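Local coordinates for Keto/oxoacid ferredoxin oxidoreductase, gamma subunit (Geobacter sulfurreducens, PDB 3ON3), which probably serves as the gamma subunit of a 2-oxoacid:ferredoxin oxidoreductase, a complex that oxidatively decarboxylates 2-oxoacids and passes the electrons to ferredoxin, at residues L136-A141 against E176-A181; A73-T78 against F115-T120. All coordinates share one frame; numbering follows the deposited sequence.

Contact 1 (L136-A141 against E176-A181); sequences LGAMVA and EKALAA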
loop_
_atom_site.group_PDB
_atom_site.type_symbol
_atom_site.label_atom_id
_atom_site.label_comp_id
_atom_site.label_asym_id
_atom_site.label_seq_id
_atom_site.Cartn_x
_atom_site.Cartn_y
_atom_site.Cartn_z
ATOM N N LEU B 136 11.362 9.443 -3.292
ATOM C CA LEU B 136 11.172 9.249 -1.867
ATOM C C LEU B 136 12.357 9.841 -1.104
ATOM O O LEU B 136 12.182 10.493 -0.067
ATOM C CB LEU B 136 11.027 7.754 -1.589
ATOM C CG LEU B 136 10.643 7.228 -0.211
ATOM C CD1 LEU B 136 11.839 7.316 0.754
ATOM C CD2 LEU B 136 9.408 7.946 0.324
ATOM N N GLY B 137 13.557 9.620 -1.629
ATOM C CA GLY B 137 14.762 10.241 -1.079
ATOM C C GLY B 137 14.642 11.754 -1.174
ATOM O O GLY B 137 14.957 12.501 -0.233
ATOM N N ALA B 138 14.149 12.214 -2.314
ATOM C CA ALA B 138 13.959 13.651 -2.509
ATOM C C ALA B 138 12.942 14.216 -1.518
ATOM O O ALA B 138 13.179 15.272 -0.933
ATOM C CB ALA B 138 13.555 13.951 -3.930
HETATM N N MSE B 139 11.830 13.505 -1.324
HETATM C CA MSE B 139 10.744 13.959 -0.456
HETATM C C MSE B 139 11.168 14.023 1.002
HETATM O O MSE B 139 10.685 14.867 1.755
HETATM C CB MSE B 139 9.531 13.018 -0.555
HETATM C CG MSE B 139 8.413 13.529 -1.407
HETATM SE SE MSE B 139 7.747 15.323 -0.948
HETATM C CE MSE B 139 7.518 15.794 -2.796
ATOM N N VAL B 140 12.032 13.095 1.401
ATOM C CA VAL B 140 12.571 13.062 2.765
ATOM C C VAL B 140 13.485 14.265 2.971
ATOM O O VAL B 140 13.359 14.977 3.966
ATOM C CB VAL B 140 13.318 11.717 3.053
ATOM C CG1 VAL B 140 14.067 11.743 4.404
ATOM C CG2 VAL B 140 12.328 10.515 2.988
ATOM N N ALA B 141 14.406 14.480 2.029
ATOM C CA ALA B 141 15.268 15.665 2.051
ATOM C C ALA B 141 14.467 16.962 2.216
ATOM O O ALA B 141 14.745 17.748 3.124
ATOM C CB ALA B 141 16.141 15.739 0.803
ATOM N N GLU B 176 20.217 13.641 -2.411
ATOM C CA GLU B 176 21.249 14.619 -2.738
ATOM C C GLU B 176 20.733 15.677 -3.719
ATOM O O GLU B 176 20.891 16.875 -3.482
ATOM C CB GLU B 176 22.462 13.944 -3.365
ATOM C CG GLU B 176 23.182 12.949 -2.500
ATOM C CD GLU B 176 24.253 12.218 -3.264
ATOM O OE1 GLU B 176 24.201 12.223 -4.513
ATOM O OE2 GLU B 176 25.138 11.632 -2.621
ATOM N N LYS B 177 20.146 15.221 -4.824
ATOM C CA LYS B 177 19.725 16.113 -5.910
ATOM C C LYS B 177 18.610 17.075 -5.504
ATOM O O LYS B 177 18.620 18.230 -5.910
ATOM C CB LYS B 177 19.304 15.331 -7.152
ATOM C CG LYS B 177 20.423 14.581 -7.846
ATOM C CD LYS B 177 19.960 14.139 -9.223
ATOM C CE LYS B 177 21.003 13.330 -9.950
ATOM N NZ LYS B 177 20.698 13.289 -11.411
ATOM N N ALA B 178 17.656 16.610 -4.707
ATOM C CA ALA B 178 16.637 17.518 -4.186
ATOM C C ALA B 178 17.255 18.678 -3.394
ATOM O O ALA B 178 16.831 19.825 -3.529
ATOM C CB ALA B 178 15.649 16.778 -3.326
ATOM N N LEU B 179 18.242 18.371 -2.555
ATOM C CA LEU B 179 18.870 19.391 -1.740
ATOM C C LEU B 179 19.545 20.412 -2.651
ATOM O O LEU B 179 19.420 21.594 -2.430
ATOM C CB LEU B 179 19.866 18.782 -0.735
ATOM C CG LEU B 179 19.171 18.014 0.400
ATOM C CD1 LEU B 179 20.181 17.312 1.320
ATOM C CD2 LEU B 179 18.206 18.899 1.210
ATOM N N ALA B 180 20.226 19.939 -3.692
ATOM C CA ALA B 180 20.982 20.820 -4.565
ATOM C C ALA B 180 20.088 21.552 -5.576
ATOM O O ALA B 180 20.436 22.629 -6.035
ATOM C CB ALA B 180 22.095 20.050 -5.270
ATOM N N ALA B 181 18.931 20.980 -5.900
ATOM C CA ALA B 181 18.062 21.568 -6.912
ATOM C C ALA B 181 17.142 22.638 -6.333
ATOM O O ALA B 181 16.708 23.539 -7.043
ATOM C CB ALA B 181 17.248 20.492 -7.637
#
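Ala138 and Ala178 meet where two helices of this alpha/beta domain pack against each other on one side of its sheet, a good example of how small residues let helices come close. The axes of 136-141 and 176-181 approach to 8.0 Å and cross at -50°, with the CA atoms of Ala138 and Ala178 5.0 Å apart. At this tight end methyl lies against methyl: Ala138 CB is 3.6 Å from Ala178 CB, and Ala178 CB sits equally near Ala138 CA, so one methyl presses on the backbone of the opposite helix. Phe115 of strand 111-115, the outermost strand within the chain on that side, packs against both alanines.

One turn further along 136-141 the contact becomes looser and partly open to solvent. Ala141 directs its methyl toward the other helix, but Ala178 CB is now 4.3 Å from Ala141 CB. Leu179 fills in from the flank. Its CG stands anti to its carbonyl carbon (chi1 -71°), which carries its branched end to 136-141, where CD2 and CG both rest about 3.8 Å from the single methyl carbon of Ala141, CB.

Contact 2 (A73-T78 against F115-T120); sequences ALLALT and FNIINT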
loop_
_atom_site.group_PDB
_atom_site.type_symbol
_atom_site.label_atom_id
_atom_site.label_comp_id
_atom_site.label_asym_id
_atom_site.label_seq_id
_atom_site.Cartn_x
_atom_site.Cartn_y
_atom_site.Cartn_z
ATOM N N ALA B 73 2.739 18.726 1.258
ATOM C CA ALA B 73 3.767 18.434 0.275
ATOM C C ALA B 73 3.183 17.583 -0.824
ATOM O O ALA B 73 2.304 16.756 -0.586
ATOM C CB ALA B 73 4.945 17.697 0.940
ATOM N N LEU B 74 3.689 17.755 -2.032
ATOM C CA LEU B 74 3.151 16.992 -3.149
ATOM C C LEU B 74 4.210 16.589 -4.161
ATOM O O LEU B 74 4.958 17.424 -4.674
ATOM C CB LEU B 74 2.049 17.784 -3.852
ATOM C CG LEU B 74 1.584 17.172 -5.178
ATOM C CD1 LEU B 74 0.647 15.955 -4.960
ATOM C CD2 LEU B 74 0.913 18.215 -6.056
ATOM N N LEU B 75 4.262 15.297 -4.453
ATOM C CA LEU B 75 5.091 14.822 -5.539
ATOM C C LEU B 75 4.228 14.669 -6.776
ATOM O O LEU B 75 3.154 14.110 -6.693
ATOM C CB LEU B 75 5.693 13.466 -5.197
ATOM C CG LEU B 75 6.301 12.818 -6.443
ATOM C CD1 LEU B 75 7.593 13.532 -6.840
ATOM C CD2 LEU B 75 6.548 11.331 -6.225
ATOM N N ALA B 76 4.707 15.162 -7.912
ATOM C CA ALA B 76 4.052 14.941 -9.199
ATOM C C ALA B 76 5.071 14.495 -10.246
ATOM O O ALA B 76 5.928 15.269 -10.664
ATOM C CB ALA B 76 3.321 16.207 -9.665
ATOM N N LEU B 77 4.967 13.246 -10.680
ATOM C CA LEU B 77 5.910 12.716 -11.659
ATOM C C LEU B 77 5.469 12.996 -13.105
ATOM O O LEU B 77 6.265 12.865 -14.043
ATOM C CB LEU B 77 6.135 11.212 -11.430
ATOM C CG LEU B 77 6.985 10.819 -10.210
ATOM C CD1 LEU B 77 7.031 9.298 -10.036
ATOM C CD2 LEU B 77 8.404 11.407 -10.299
ATOM N N THR B 78 4.205 13.385 -13.273
ATOM C CA THR B 78 3.653 13.729 -14.590
ATOM C C THR B 78 2.925 15.070 -14.570
ATOM O O THR B 78 2.408 15.483 -13.532
ATOM C CB THR B 78 2.640 12.668 -15.092
ATOM O OG1 THR B 78 1.435 12.753 -14.322
ATOM C CG2 THR B 78 3.221 11.257 -14.999
ATOM N N PHE B 115 13.724 18.295 -10.552
ATOM C CA PHE B 115 14.895 17.670 -11.149
ATOM C C PHE B 115 14.509 16.437 -11.917
ATOM O O PHE B 115 13.347 16.031 -11.899
ATOM C CB PHE B 115 16.034 17.403 -10.133
ATOM C CG PHE B 115 15.807 16.233 -9.196
ATOM C CD1 PHE B 115 16.293 14.971 -9.512
ATOM C CD2 PHE B 115 15.174 16.413 -7.971
ATOM C CE1 PHE B 115 16.133 13.887 -8.641
ATOM C CE2 PHE B 115 14.999 15.341 -7.082
ATOM C CZ PHE B 115 15.480 14.069 -7.420
ATOM N N ASN B 116 15.480 15.873 -12.624
ATOM C CA ASN B 116 15.239 14.726 -13.485
ATOM C C ASN B 116 15.085 13.423 -12.704
ATOM O O ASN B 116 15.888 12.512 -12.845
ATOM C CB ASN B 116 16.349 14.608 -14.536
ATOM C CG ASN B 116 17.729 14.437 -13.920
ATOM O OD1 ASN B 116 17.947 14.714 -12.734
ATOM N ND2 ASN B 116 18.672 13.981 -14.730
ATOM N N ILE B 117 14.038 13.352 -11.890
ATOM C CA ILE B 117 13.767 12.183 -11.051
ATOM C C ILE B 117 13.788 10.864 -11.810
ATOM O O ILE B 117 14.454 9.905 -11.410
ATOM C CB ILE B 117 12.396 12.290 -10.363
ATOM C CG1 ILE B 117 12.366 13.493 -9.414
ATOM C CG2 ILE B 117 12.101 11.013 -9.593
ATOM C CD1 ILE B 117 10.970 13.871 -8.894
ATOM N N ILE B 118 13.029 10.810 -12.892
ATOM C CA ILE B 118 12.877 9.572 -13.640
ATOM C C ILE B 118 14.200 9.183 -14.293
ATOM O O ILE B 118 14.589 8.022 -14.304
ATOM C CB ILE B 118 11.742 9.686 -14.696
ATOM C CG1 ILE B 118 10.385 9.375 -14.055
ATOM C CG2 ILE B 118 11.948 8.680 -15.789
ATOM C CD1 ILE B 118 9.391 10.482 -14.113
ATOM N N ASN B 119 14.905 10.180 -14.806
ATOM C CA ASN B 119 16.125 9.956 -15.548
ATOM C C ASN B 119 17.300 9.675 -14.632
ATOM O O ASN B 119 18.245 8.987 -15.010
ATOM C CB ASN B 119 16.425 11.170 -16.411
ATOM C CG ASN B 119 17.106 10.799 -17.693
ATOM O OD1 ASN B 119 18.332 10.859 -17.794
ATOM N ND2 ASN B 119 16.319 10.394 -18.684
ATOM N N THR B 120 17.245 10.226 -13.428
ATOM C CA THR B 120 18.193 9.836 -12.395
ATOM C C THR B 120 18.085 8.321 -12.202
ATOM O O THR B 120 19.074 7.600 -12.328
ATOM C CB THR B 120 17.924 10.556 -11.059
ATOM O OG1 THR B 120 18.223 11.957 -11.192
ATOM C CG2 THR B 120 18.790 9.955 -9.951
#
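At the C-terminal edge of the parallel strands of this alpha/beta sheet, Leu75 near the end of strand 71-76 and Leu77 just past it meet Ile117 and Ile118 of the first turn of helix 117-125. Strand 93-98 lies between strands 71-76 and 111-115 in the sheet, so the side chains reach across that intervening strand; the nearest CA atoms, those of Leu77 and Ile118, are still 7.9 Å apart.

Ile117 is the central piece. It points toward 73-78, and Leu77 CD2 faces the notch between two of its methyls, 3.8 Å from Ile117 CG2 and equally close to Ile117 CD1, the two side chains crossing at about a right angle. The tip of Ile117 also meets a second leucine, with Leu75 CD1 4.0 Å from Ile117 CD1. Leu75 reaches it because its CG lies anti to the backbone N (chi1 167°), and Leu75 also packs on Ala135 and Met139 of helix 131-143. Ile118 joins from the next position, its CD1 resting 4.0 Å from Leu77 CD2 and beside the Leu77 carbonyl oxygen.

Polar groups flank this apolar cluster at the starts of both helices. Thr78, at the N-cap of helix 79-85, caps the backbone N of Ala81 through OG1, and Asp98 OD2 accepts from Ile118 N. Asn116, centre of an inverse gamma turn, occupies the N-cap position of helix 117-125, and its carbonyl oxygen is gripped twice, by Thr120 N at 2.7 Å and by the Thr120 hydroxyl. That hydroxyl comes from above the carbonyl plane, 53° out of it, with Thr120 OG1 2.9 Å from Asn116 O.

How the contacts relate
The two contacts follow one another along the chain, contact 2 closing before contact 1 opens, and their centres lie 10 Å apart. Consecutive helices 117-125 and 131-143 carry one segment of each. A polar bridge joins them on one flank: Lys177, from the C-terminal helix 164-181 in contact 1, brings NZ to 2.8 Å from Thr120 OG1 of contact 2, a probable hydrogen bond, and also pairs with Asp124. On the sheet side the link is plain van der Waals packing, with CE of selenomethionine Met139 3.6 Å from the backbone oxygen Leu74 O. Contact 1 thus joins two helices, 131-143 and 164-181, while contact 2 joins the start of helix 117-125 to strand 71-76.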